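Local coordinates for protein manganese-containing pseudocatalase (Thermus thermophilus, PDB 2V8T) that probably breaks down hydrogen peroxide as a catalase, using two manganese ions bound in each subunit, at residues A[175-180]-A[219-224]; A[7-12]-A[73-79]; A[159-163]-A[209-215]; A[25-29]-A[165-169]. All coordinates share one frame; numbering follows the deposited sequence. Where two conformers were deposited one is given.

Contact 1 of 4, residues A[175-180]-A[219-224]; sequences REMIGY and PEAKKY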
# COMPACT_ATOMS: atom_id res chain seq x y z
N ARG A 175 23.24 -14.84 -14.82
CA ARG A 175 22.95 -16.05 -15.60
C ARG A 175 23.24 -17.32 -14.80
O ARG A 175 22.51 -18.30 -14.94
CB ARG A 175 23.88 -16.07 -16.85
CG ARG A 175 23.54 -14.99 -17.93
CD ARG A 175 24.36 -14.98 -19.15
NE ARG A 175 24.37 -16.15 -19.98
CZ ARG A 175 23.88 -16.38 -21.20
NH1 ARG A 175 23.05 -15.62 -21.87
NH2 ARG A 175 24.30 -17.52 -21.73
N GLU A 176 24.29 -17.30 -14.01
CA GLU A 176 24.62 -18.47 -13.17
C GLU A 176 23.56 -18.71 -12.10
O GLU A 176 23.06 -19.81 -11.91
CB GLU A 176 26.00 -18.44 -12.52
CG GLU A 176 27.11 -18.59 -13.52
CD GLU A 176 27.19 -19.93 -14.25
OE1 GLU A 176 26.52 -20.90 -13.85
OE2 GLU A 176 27.93 -19.95 -15.27
N MET A 177 23.21 -17.63 -11.37
CA MET A 177 22.18 -17.75 -10.36
C MET A 177 20.88 -18.24 -10.98
O MET A 177 20.20 -19.12 -10.42
CB MET A 177 22.01 -16.42 -9.63
CG MET A 177 20.85 -16.40 -8.65
SD MET A 177 19.23 -16.03 -9.35
CE MET A 177 19.45 -14.28 -9.73
N ILE A 178 20.48 -17.64 -12.10
CA ILE A 178 19.19 -17.97 -12.67
C ILE A 178 19.21 -19.39 -13.21
O ILE A 178 18.27 -20.16 -13.04
CB ILE A 178 18.73 -16.96 -13.72
CG1 ILE A 178 18.45 -15.61 -13.07
CG2 ILE A 178 17.54 -17.54 -14.48
CD1 ILE A 178 18.28 -14.46 -14.05
N GLY A 179 20.31 -19.77 -13.91
CA GLY A 179 20.37 -21.14 -14.39
C GLY A 179 20.22 -22.15 -13.25
O GLY A 179 19.52 -23.17 -13.40
N TYR A 180 20.88 -21.89 -12.15
CA TYR A 180 20.79 -22.79 -10.99
C TYR A 180 19.36 -22.83 -10.45
O TYR A 180 18.81 -23.91 -10.19
CB TYR A 180 21.80 -22.37 -9.91
CG TYR A 180 21.81 -23.33 -8.76
CD1 TYR A 180 22.33 -24.60 -8.91
CD2 TYR A 180 21.31 -23.00 -7.52
CE1 TYR A 180 22.37 -25.53 -7.87
CE2 TYR A 180 21.33 -23.97 -6.47
CZ TYR A 180 21.89 -25.21 -6.68
OH TYR A 180 21.88 -26.13 -5.62
N PRO A 219 21.84 -22.25 -21.25
CA PRO A 219 23.12 -22.97 -21.10
C PRO A 219 23.55 -23.23 -19.64
O PRO A 219 24.03 -24.32 -19.32
CB PRO A 219 24.10 -22.07 -21.85
CG PRO A 219 23.32 -21.33 -22.80
CD PRO A 219 21.92 -21.20 -22.29
N GLU A 220 23.35 -22.25 -18.75
CA GLU A 220 23.77 -22.47 -17.38
C GLU A 220 22.92 -23.53 -16.70
O GLU A 220 23.41 -24.34 -15.89
CB GLU A 220 23.74 -21.14 -16.62
CG GLU A 220 24.76 -20.12 -17.09
CD GLU A 220 24.42 -19.38 -18.34
OE1 GLU A 220 23.27 -19.49 -18.86
OE2 GLU A 220 25.34 -18.69 -18.87
N ALA A 221 21.60 -23.53 -17.00
CA ALA A 221 20.74 -24.56 -16.45
C ALA A 221 21.12 -25.94 -16.98
O ALA A 221 21.13 -26.91 -16.24
CB ALA A 221 19.27 -24.29 -16.76
N LYS A 222 21.45 -26.01 -18.28
CA LYS A 222 21.86 -27.27 -18.87
C LYS A 222 23.09 -27.82 -18.11
O LYS A 222 23.18 -29.02 -17.84
CB LYS A 222 22.12 -27.08 -20.36
CG LYS A 222 22.27 -28.39 -21.10
CD LYS A 222 23.62 -28.86 -21.22
CE LYS A 222 23.68 -30.07 -22.24
NZ LYS A 222 25.13 -30.34 -22.28
N LYS A 223 24.06 -26.96 -17.80
CA LYS A 223 25.23 -27.42 -17.05
C LYS A 223 24.82 -28.03 -15.70
O LYS A 223 25.29 -29.11 -15.32
CB LYS A 223 26.20 -26.28 -16.84
CG LYS A 223 27.47 -26.67 -16.06
CD LYS A 223 28.35 -25.50 -15.63
CE LYS A 223 27.70 -24.52 -14.64
NZ LYS A 223 28.43 -23.24 -14.55
N TYR A 224 23.94 -27.34 -14.97
CA TYR A 224 23.52 -27.87 -13.67
C TYR A 224 22.75 -29.18 -13.80
O TYR A 224 22.89 -30.04 -12.93
CB TYR A 224 22.75 -26.80 -12.88
CG TYR A 224 23.63 -25.64 -12.49
CD1 TYR A 224 24.71 -25.82 -11.64
CD2 TYR A 224 23.36 -24.33 -12.91
CE1 TYR A 224 25.53 -24.74 -11.32
CE2 TYR A 224 24.16 -23.28 -12.58
CZ TYR A 224 25.25 -23.48 -11.81
OH TYR A 224 26.11 -22.42 -11.51
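The ring of Tyr-224 is faced on both sides: Tyr-180 presses its edge into the middle of one face, while the CE methylene of Lys-223 lies nearer the rim of the other. The pair is a T-shaped stack with centroids 5.1 Å apart and planes at 77°, and Tyr-180 CB adds a CH-pi contact over the same ring. At the far end of the ring, Tyr-224 OH makes a weak hydrogen bond to Glu-176 OE1. Glu-176 OE1 also forms a salt bridge with Lys-223 NZ (3.1 Å) in the conformers described.

The Arg-175 guanidinium meets its acid at the edge. A bend at chi3 (61°) lets Arg-175 NE bond nearly straight to Glu-220 OE2 at 2.9 Å in the conformer given, NH2 adding a longer bond side-on; the two flat groups stand almost perpendicular. Glu-220 OE1 bonds to Tyr-166 OH, and Arg-175 NH1 to Ala-100 O of the second subunit.

Between these polar ends Gly-179, lacking a side chain, lets its CA come 4.0 Å from Ala-221 CA. The axes of segments 175-180 and 219-224 cross at -53°, 7.6 Å apart, a glycine-mediated crossing that seats helix 219-226 on helix 172-200 of the ferritin-like four-helix bundle.

Contact 2 of 4, residues A[7-12]-A[73-79]; sequences RLQIEL and HIELVAA. With MN (manganese (II) ion), chain C.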
# COMPACT_ATOMS: atom_id res chain seq x y z
N ARG A 7 27.72 -20.19 3.63
CA ARG A 7 28.01 -20.61 2.26
C ARG A 7 26.77 -20.30 1.41
O ARG A 7 25.66 -20.57 1.85
CB ARG A 7 28.25 -22.12 2.16
CG ARG A 7 29.48 -22.61 2.89
CD ARG A 7 30.78 -22.33 2.15
NE ARG A 7 30.93 -23.26 1.01
CZ ARG A 7 32.00 -23.29 0.23
NH1 ARG A 7 32.98 -22.42 0.35
NH2 ARG A 7 32.11 -24.24 -0.70
N LEU A 8 26.99 -19.82 0.20
CA LEU A 8 25.92 -19.75 -0.79
C LEU A 8 25.67 -21.12 -1.36
O LEU A 8 26.57 -21.97 -1.40
CB LEU A 8 26.28 -18.80 -1.92
CG LEU A 8 26.48 -17.35 -1.51
CD1 LEU A 8 26.89 -16.52 -2.72
CD2 LEU A 8 25.23 -16.79 -0.84
N GLN A 9 24.47 -21.35 -1.92
CA GLN A 9 24.16 -22.67 -2.44
C GLN A 9 24.99 -23.03 -3.65
O GLN A 9 25.17 -24.22 -3.96
CB GLN A 9 22.63 -22.80 -2.71
CG GLN A 9 22.19 -24.21 -2.87
CD GLN A 9 20.67 -24.40 -2.88
OE1 GLN A 9 19.95 -23.57 -2.37
NE2 GLN A 9 20.21 -25.48 -3.41
N ILE A 10 25.47 -22.03 -4.42
CA ILE A 10 26.49 -22.20 -5.46
C ILE A 10 27.47 -21.05 -5.32
O ILE A 10 27.12 -19.99 -4.79
CB ILE A 10 25.94 -22.18 -6.91
CG1 ILE A 10 25.13 -20.94 -7.21
CG2 ILE A 10 25.20 -23.48 -7.24
CD1 ILE A 10 24.90 -20.66 -8.65
N GLU A 11 28.65 -21.23 -5.87
CA GLU A 11 29.56 -20.12 -6.04
C GLU A 11 29.03 -19.19 -7.15
O GLU A 11 28.38 -19.64 -8.09
CB GLU A 11 31.00 -20.40 -6.22
CG GLU A 11 31.33 -20.73 -7.61
CD GLU A 11 31.11 -22.10 -8.05
OE1 GLU A 11 30.40 -22.82 -7.33
OE2 GLU A 11 31.67 -22.53 -9.09
N LEU A 12 29.35 -17.91 -7.04
CA LEU A 12 29.02 -16.92 -8.05
C LEU A 12 30.29 -16.29 -8.62
O LEU A 12 31.26 -16.09 -7.91
CB LEU A 12 28.16 -15.82 -7.45
CG LEU A 12 26.76 -16.23 -7.01
CD1 LEU A 12 26.08 -15.05 -6.30
CD2 LEU A 12 25.94 -16.72 -8.17
N HIS A 73 17.82 -19.41 -1.11
CA HIS A 73 17.58 -18.74 -2.38
C HIS A 73 17.42 -17.24 -2.22
O HIS A 73 17.92 -16.49 -3.07
CB HIS A 73 16.40 -19.35 -3.11
CG HIS A 73 16.60 -20.74 -3.51
ND1 HIS A 73 15.67 -21.41 -4.28
CD2 HIS A 73 17.64 -21.60 -3.24
CE1 HIS A 73 16.15 -22.64 -4.43
NE2 HIS A 73 17.33 -22.79 -3.82
N ILE A 74 16.74 -16.74 -1.17
CA ILE A 74 16.76 -15.29 -0.97
C ILE A 74 18.20 -14.84 -0.79
O ILE A 74 18.60 -13.78 -1.28
CB ILE A 74 15.82 -14.76 0.14
CG1 ILE A 74 16.13 -15.24 1.54
CG2 ILE A 74 14.36 -15.03 -0.23
CD1 ILE A 74 15.48 -14.37 2.64
N GLU A 75 19.01 -15.64 -0.08
CA GLU A 75 20.42 -15.31 0.13
C GLU A 75 21.16 -15.22 -1.20
O GLU A 75 21.94 -14.31 -1.45
CB GLU A 75 21.01 -16.39 1.05
CG GLU A 75 22.45 -16.13 1.40
CD GLU A 75 23.10 -17.26 2.22
OE1 GLU A 75 22.52 -18.40 2.23
OE2 GLU A 75 24.17 -16.98 2.80
N LEU A 76 20.94 -16.23 -2.07
CA LEU A 76 21.65 -16.29 -3.35
C LEU A 76 21.26 -15.12 -4.28
O LEU A 76 22.10 -14.54 -4.96
CB LEU A 76 21.38 -17.63 -4.01
CG LEU A 76 22.17 -17.92 -5.30
CD1 LEU A 76 23.67 -18.05 -4.95
CD2 LEU A 76 21.66 -19.18 -5.95
N VAL A 77 19.94 -14.82 -4.33
CA VAL A 77 19.50 -13.71 -5.18
C VAL A 77 20.03 -12.38 -4.62
O VAL A 77 20.50 -11.53 -5.40
CB VAL A 77 17.98 -13.71 -5.37
CG1 VAL A 77 17.59 -12.54 -6.28
CG2 VAL A 77 17.52 -15.03 -6.01
N ALA A 78 19.99 -12.19 -3.29
CA ALA A 78 20.55 -10.99 -2.72
C ALA A 78 22.04 -10.86 -3.09
O ALA A 78 22.52 -9.76 -3.39
CB ALA A 78 20.33 -10.95 -1.23
N ALA A 79 22.78 -11.97 -3.01
CA ALA A 79 24.21 -11.95 -3.36
C ALA A 79 24.43 -11.54 -4.80
O ALA A 79 25.42 -10.86 -5.12
CB ALA A 79 24.86 -13.30 -3.07
MN MN C . 13.66 -20.77 -4.95
O HOH W 1 22.57 -19.65 -0.44
O HOH W 2 11.60 -20.82 -5.14
O HOH W 3 14.18 -20.89 -7.11
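Gln-9 and His-73 meet amide to imidazole, with the Gln-9 oxygen at the edge of the ring and the two planes 33° apart. Gln-9 CG lies opposite the backbone N (chi1 -164°) and the chain runs on extended, which carries Gln-9 OE1 to 3.1 Å from His-73 NE2. The amide is held from its other end as well, since Gln-9 NE2 bonds to Tyr-180 OH and Glu-69 OE2. Across the ring, His-73 ND1 coordinates manganese at 2.2 Å, alongside Glu-36, Glu-70 and two waters, which places Gln-9 in what is probably the second shell of the metal, facing the side of the imidazole remote from it. The site is the dimanganese centre inside a ferritin-like bundle, and helix 57-85 is one of the helices that carry its ligands; segment 7-12 packs along that helix in the buried interior.

Further along the helix, toward Ala-79, the contact turns apolar. Leu-76 points CD1 between three side chains: Ile-10 crosses it at about a right angle with CG1 at 3.9 Å, and Leu-8 CB and Leu-12 CD1 each approach to 4.1 Å. The CD1 methyls of Leu-8 and Leu-12 both rest on Ala-79 CB, one helical turn on. Leu-8 CD2 lies against the aliphatic part of Glu-75, 3.6 Å from its CG, the two chains crossing obliquely. Glu-75 OE1 accepts a hydrogen bond from a water, which accepts one from Gln-9 N (2.9 Å each), and it also bonds to the Met-1 amino group of the third subunit.

Contact 3 of 4, residues A[159-163]-A[209-215]; sequences RTHKL and PIPKIDN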
# COMPACT_ATOMS: atom_id res chain seq x y z
N ARG A 159 9.31 -19.45 -12.17
CA ARG A 159 10.19 -19.87 -13.26
C ARG A 159 10.06 -18.93 -14.45
O ARG A 159 11.04 -18.56 -15.09
CB ARG A 159 9.86 -21.29 -13.69
CG ARG A 159 10.82 -21.83 -14.73
CD ARG A 159 10.26 -22.96 -15.50
NE ARG A 159 11.25 -23.55 -16.39
CZ ARG A 159 11.03 -23.89 -17.65
NH1 ARG A 159 9.85 -23.74 -18.21
NH2 ARG A 159 12.03 -24.35 -18.39
N THR A 160 8.82 -18.57 -14.79
CA THR A 160 8.56 -17.70 -15.91
C THR A 160 9.26 -16.34 -15.71
O THR A 160 9.88 -15.79 -16.62
CB THR A 160 7.02 -17.52 -16.10
OG1 THR A 160 6.46 -18.80 -16.34
CG2 THR A 160 6.73 -16.66 -17.27
N HIS A 161 9.17 -15.79 -14.49
CA HIS A 161 9.86 -14.55 -14.19
C HIS A 161 11.38 -14.71 -14.31
O HIS A 161 12.07 -13.83 -14.83
CB HIS A 161 9.48 -13.99 -12.83
CG HIS A 161 8.10 -13.42 -12.78
ND1 HIS A 161 7.04 -13.71 -13.59
CD2 HIS A 161 7.72 -12.47 -11.91
CE1 HIS A 161 6.01 -12.91 -13.16
NE2 HIS A 161 6.46 -12.15 -12.18
N LYS A 162 11.91 -15.82 -13.79
CA LYS A 162 13.36 -16.06 -13.91
C LYS A 162 13.80 -16.10 -15.36
O LYS A 162 14.83 -15.54 -15.71
CB LYS A 162 13.80 -17.30 -13.12
CG LYS A 162 13.66 -17.12 -11.61
CD LYS A 162 14.62 -17.92 -10.80
CE LYS A 162 14.50 -17.72 -9.30
NZ LYS A 162 13.18 -18.14 -8.69
N LEU A 163 13.04 -16.81 -16.21
CA LEU A 163 13.37 -16.89 -17.63
C LEU A 163 13.38 -15.49 -18.27
O LEU A 163 14.26 -15.17 -19.07
CB LEU A 163 12.38 -17.78 -18.36
CG LEU A 163 12.52 -19.28 -18.08
CD1 LEU A 163 11.24 -20.01 -18.51
CD2 LEU A 163 13.71 -19.87 -18.79
N PRO A 209 7.13 -28.92 -18.99
CA PRO A 209 7.45 -27.63 -18.37
C PRO A 209 6.37 -26.57 -18.74
O PRO A 209 5.72 -26.63 -19.78
CB PRO A 209 8.79 -27.28 -18.99
CG PRO A 209 8.71 -27.87 -20.39
CD PRO A 209 7.97 -29.17 -20.18
N ILE A 210 6.30 -25.57 -17.88
CA ILE A 210 5.58 -24.33 -18.09
C ILE A 210 6.57 -23.18 -17.85
O ILE A 210 7.22 -23.17 -16.81
CB ILE A 210 4.40 -24.19 -17.12
CG1 ILE A 210 3.39 -25.31 -17.32
CG2 ILE A 210 3.74 -22.82 -17.28
CD1 ILE A 210 2.38 -25.44 -16.16
N PRO A 211 6.67 -22.20 -18.77
CA PRO A 211 6.22 -22.26 -20.15
C PRO A 211 6.84 -23.46 -20.87
O PRO A 211 7.71 -24.15 -20.32
CB PRO A 211 6.77 -20.95 -20.77
CG PRO A 211 7.03 -20.07 -19.56
CD PRO A 211 7.51 -21.02 -18.52
N LYS A 212 6.37 -23.71 -22.10
CA LYS A 212 6.80 -24.90 -22.84
C LYS A 212 8.12 -24.65 -23.52
O LYS A 212 8.27 -24.50 -24.75
CB LYS A 212 5.70 -25.37 -23.78
CG LYS A 212 5.95 -26.75 -24.35
CD LYS A 212 5.93 -27.88 -23.30
CE LYS A 212 4.57 -28.18 -22.70
NZ LYS A 212 3.60 -28.38 -23.67
N ILE A 213 9.16 -24.58 -22.68
CA ILE A 213 10.55 -24.40 -23.06
C ILE A 213 11.32 -25.22 -22.05
O ILE A 213 11.03 -25.20 -20.84
CB ILE A 213 11.00 -22.93 -23.05
CG1 ILE A 213 12.44 -22.83 -23.54
CG2 ILE A 213 10.74 -22.22 -21.69
CD1 ILE A 213 12.96 -21.39 -23.70
N ASP A 214 12.29 -26.00 -22.53
CA ASP A 214 13.09 -26.84 -21.67
C ASP A 214 14.24 -26.03 -21.03
O ASP A 214 14.88 -25.22 -21.70
CB ASP A 214 13.63 -28.05 -22.40
CG ASP A 214 12.53 -28.92 -22.91
OD1 ASP A 214 11.48 -29.08 -22.28
OD2 ASP A 214 12.79 -29.52 -23.98
N ASN A 215 14.54 -26.36 -19.79
CA ASN A 215 15.71 -25.80 -19.14
C ASN A 215 16.99 -26.07 -19.93
O ASN A 215 17.95 -25.29 -19.83
CB ASN A 215 15.87 -26.32 -17.71
CG ASN A 215 14.93 -25.63 -16.70
OD1 ASN A 215 14.39 -24.57 -16.92
ND2 ASN A 215 14.91 -26.21 -15.53
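Arg-159 reaches out from its helix into a ring of acceptors supplied by the loop 209-215, and this is where the contact is tight. With CG opposite the backbone N (chi1 -175°) and the chain extended as far as NE, the buried guanidinium arrives with its partners close to its own plane. Arg-159 NH1 bonds to Ile-210 O at 3.0 Å, although it sits above that carbonyl's plane. Arg-159 NH2 makes shorter bonds, 2.8 Å each, to Ile-213 O and Asn-215 OD1. Ile-213 O is gripped end-on, by NH1 as well as NH2. One face of the guanidinium is roofed by Leu-163 CD1, which stands 3.9 Å above its centre. The same methyl meets the CD corner of Pro-211, and Thr-160 OG1, bonded to Val-156 O, lies 3.3 Å from Pro-211 CD.

In fold terms, one bundle side chain binds an irregular connection between helices 172-200 and 219-226. Cis peptides precede Pro-209 and Pro-211, and an inverse gamma turn centres on Lys-212, a path consistent with several carbonyls converging on the arginine. Its side chain is also about 6 Å from that of Glu-155, a manganese ligand.

The loose side lies toward solvent. Asp-214 is exposed and directed away from the helix, its OD1 6.1 Å from Arg-159 NH2; partly exposed Lys-212 also turns outward, its backbone N bonding to Glu-284 of the second subunit.

Contact 4 of 4, residues A[25-29]-A[165-169]; sequences AVQAL and VYEMT
Val-165 O, on the residue whose methyls pack toward Ala-25 and Leu-29, draws several groups of its own segment around it. Met-168 N donates to Val-165 O at 2.9 Å and Thr-169 N only weakly, while Thr-169 OG1 lies 3.1 Å from Val-165 O. Pairing with a residue three places on gives a tight turn, and it brings the side chains of Met-168 and Thr-169 round toward the same neighbour as Val-165. The partner segment is turned in a similar way: Ala-25 O accepts from Ala-28 N, and Val-26 O from Leu-29 N at 2.8 Å.

Across the interface there is no hydrogen bond; contact is made by methyl groups. Val-165 holds CG1 opposite its backbone N (chi1 172°), and both its branches touch Leu-29. Val-165 CG1 also meets Val-26 CG2 at 4.0 Å, the two valines crossing at about a right angle. Val-165 CG2 rests beside Ala-25 O and reaches Leu-29 CD2 at 3.9 Å, where the leucine and valine approach tip to tip. Ala-25 CB, aimed at the other segment, touches Met-168 CE in the conformer described, and Thr-169 CG2 lies at 4.3 Å from it.

Every residue that touches is buried. Ile-117 of the second subunit packs on both Val-165 and Met-168, closing this apolar layer from outside the chain. The result is plain hydrophobic packing at one end of a ferritin-like helical bundle, where the C-terminal part of helix 144-166 and residues 167-169 meet segment 25-29, which joins helices 20-26 and 28-31.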
# COMPACT_ATOMS: atom_id res chain seq x y z
N ALA A 25 16.44 -5.30 -12.30
CA ALA A 25 15.63 -6.35 -12.89
C ALA A 25 15.64 -7.62 -12.00
O ALA A 25 14.62 -8.25 -11.77
CB ALA A 25 16.15 -6.68 -14.30
N VAL A 26 16.85 -7.97 -11.53
CA VAL A 26 16.99 -9.15 -10.67
C VAL A 26 16.19 -9.00 -9.37
O VAL A 26 15.75 -10.00 -8.80
CB VAL A 26 18.49 -9.50 -10.44
CG1 VAL A 26 18.63 -10.65 -9.45
CG2 VAL A 26 19.13 -9.87 -11.78
N GLN A 27 15.95 -7.75 -8.92
CA GLN A 27 15.07 -7.56 -7.78
C GLN A 27 13.72 -8.24 -7.94
O GLN A 27 13.13 -8.64 -6.94
CB GLN A 27 14.87 -6.07 -7.47
CG GLN A 27 16.04 -5.39 -6.78
CD GLN A 27 16.24 -5.66 -5.30
OE1 GLN A 27 17.25 -5.19 -4.72
NE2 GLN A 27 15.34 -6.38 -4.64
N ALA A 28 13.17 -8.33 -9.17
CA ALA A 28 11.91 -9.05 -9.32
C ALA A 28 11.96 -10.45 -8.74
O ALA A 28 10.95 -10.98 -8.25
CB ALA A 28 11.50 -9.15 -10.80
N LEU A 29 13.13 -11.07 -8.84
CA LEU A 29 13.35 -12.44 -8.41
C LEU A 29 13.61 -12.55 -6.91
O LEU A 29 13.72 -13.66 -6.38
CB LEU A 29 14.53 -13.06 -9.19
CG LEU A 29 14.44 -12.88 -10.72
CD1 LEU A 29 15.60 -13.61 -11.37
CD2 LEU A 29 13.09 -13.34 -11.27
N VAL A 165 13.78 -12.50 -16.83
CA VAL A 165 14.90 -11.70 -16.36
C VAL A 165 16.19 -12.21 -17.00
O VAL A 165 17.07 -11.42 -17.37
CB VAL A 165 14.96 -11.68 -14.83
CG1 VAL A 165 16.25 -11.02 -14.33
CG2 VAL A 165 13.75 -10.93 -14.26
N TYR A 166 16.36 -13.53 -17.13
CA TYR A 166 17.52 -14.09 -17.81
C TYR A 166 17.69 -13.48 -19.19
O TYR A 166 18.80 -13.18 -19.65
CB TYR A 166 17.36 -15.62 -17.91
CG TYR A 166 18.51 -16.29 -18.59
CD1 TYR A 166 18.52 -16.46 -19.95
CD2 TYR A 166 19.59 -16.83 -17.86
CE1 TYR A 166 19.58 -17.09 -20.58
CE2 TYR A 166 20.63 -17.47 -18.47
CZ TYR A 166 20.63 -17.58 -19.86
OH TYR A 166 21.66 -18.22 -20.54
N GLU A 167 16.57 -13.32 -19.91
CA GLU A 167 16.57 -12.77 -21.24
C GLU A 167 16.84 -11.27 -21.31
O GLU A 167 17.04 -10.73 -22.42
CB GLU A 167 15.25 -13.10 -21.93
CG GLU A 167 15.09 -14.60 -22.20
CD GLU A 167 13.81 -14.86 -22.91
OE1 GLU A 167 12.77 -14.44 -22.27
OE2 GLU A 167 13.73 -15.42 -24.00
N MET A 168 16.86 -10.59 -20.15
CA MET A 168 17.17 -9.18 -20.05
C MET A 168 18.64 -8.92 -19.69
O MET A 168 19.11 -7.81 -19.91
CB MET A 168 16.24 -8.51 -18.99
CG MET A 168 14.77 -8.58 -19.35
SD MET A 168 13.64 -8.18 -17.94
CE MET A 168 14.08 -6.43 -17.60
N THR A 169 19.28 -9.86 -19.01
CA THR A 169 20.54 -9.61 -18.32
C THR A 169 21.58 -10.56 -18.91
O THR A 169 21.44 -11.75 -18.78
CB THR A 169 20.42 -9.79 -16.75
OG1 THR A 169 19.96 -11.09 -16.44
CG2 THR A 169 19.48 -8.69 -16.15

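Overall arrangement
From the N terminus, contact 2 opens first and closes when helix 57-85 comes back against segment 7-12. Before it closes, contact 4 has opened at 25-29, so these two cross. Contact 4 spans the longest stretch and closes at 165-169, but contact 3 has meanwhile opened at 159-163 on the same helix, giving a second crossing. Contact 1 then starts on helix 172-200 inside the span of contact 3, which closes at 209-215 before contact 1 does at 219-224. None nests: each overlaps its successor, stitching the N-terminal segment, bundle helices and later connection together. Contacts 1, 3 and 4 also touch the second subunit, contact 2 the third.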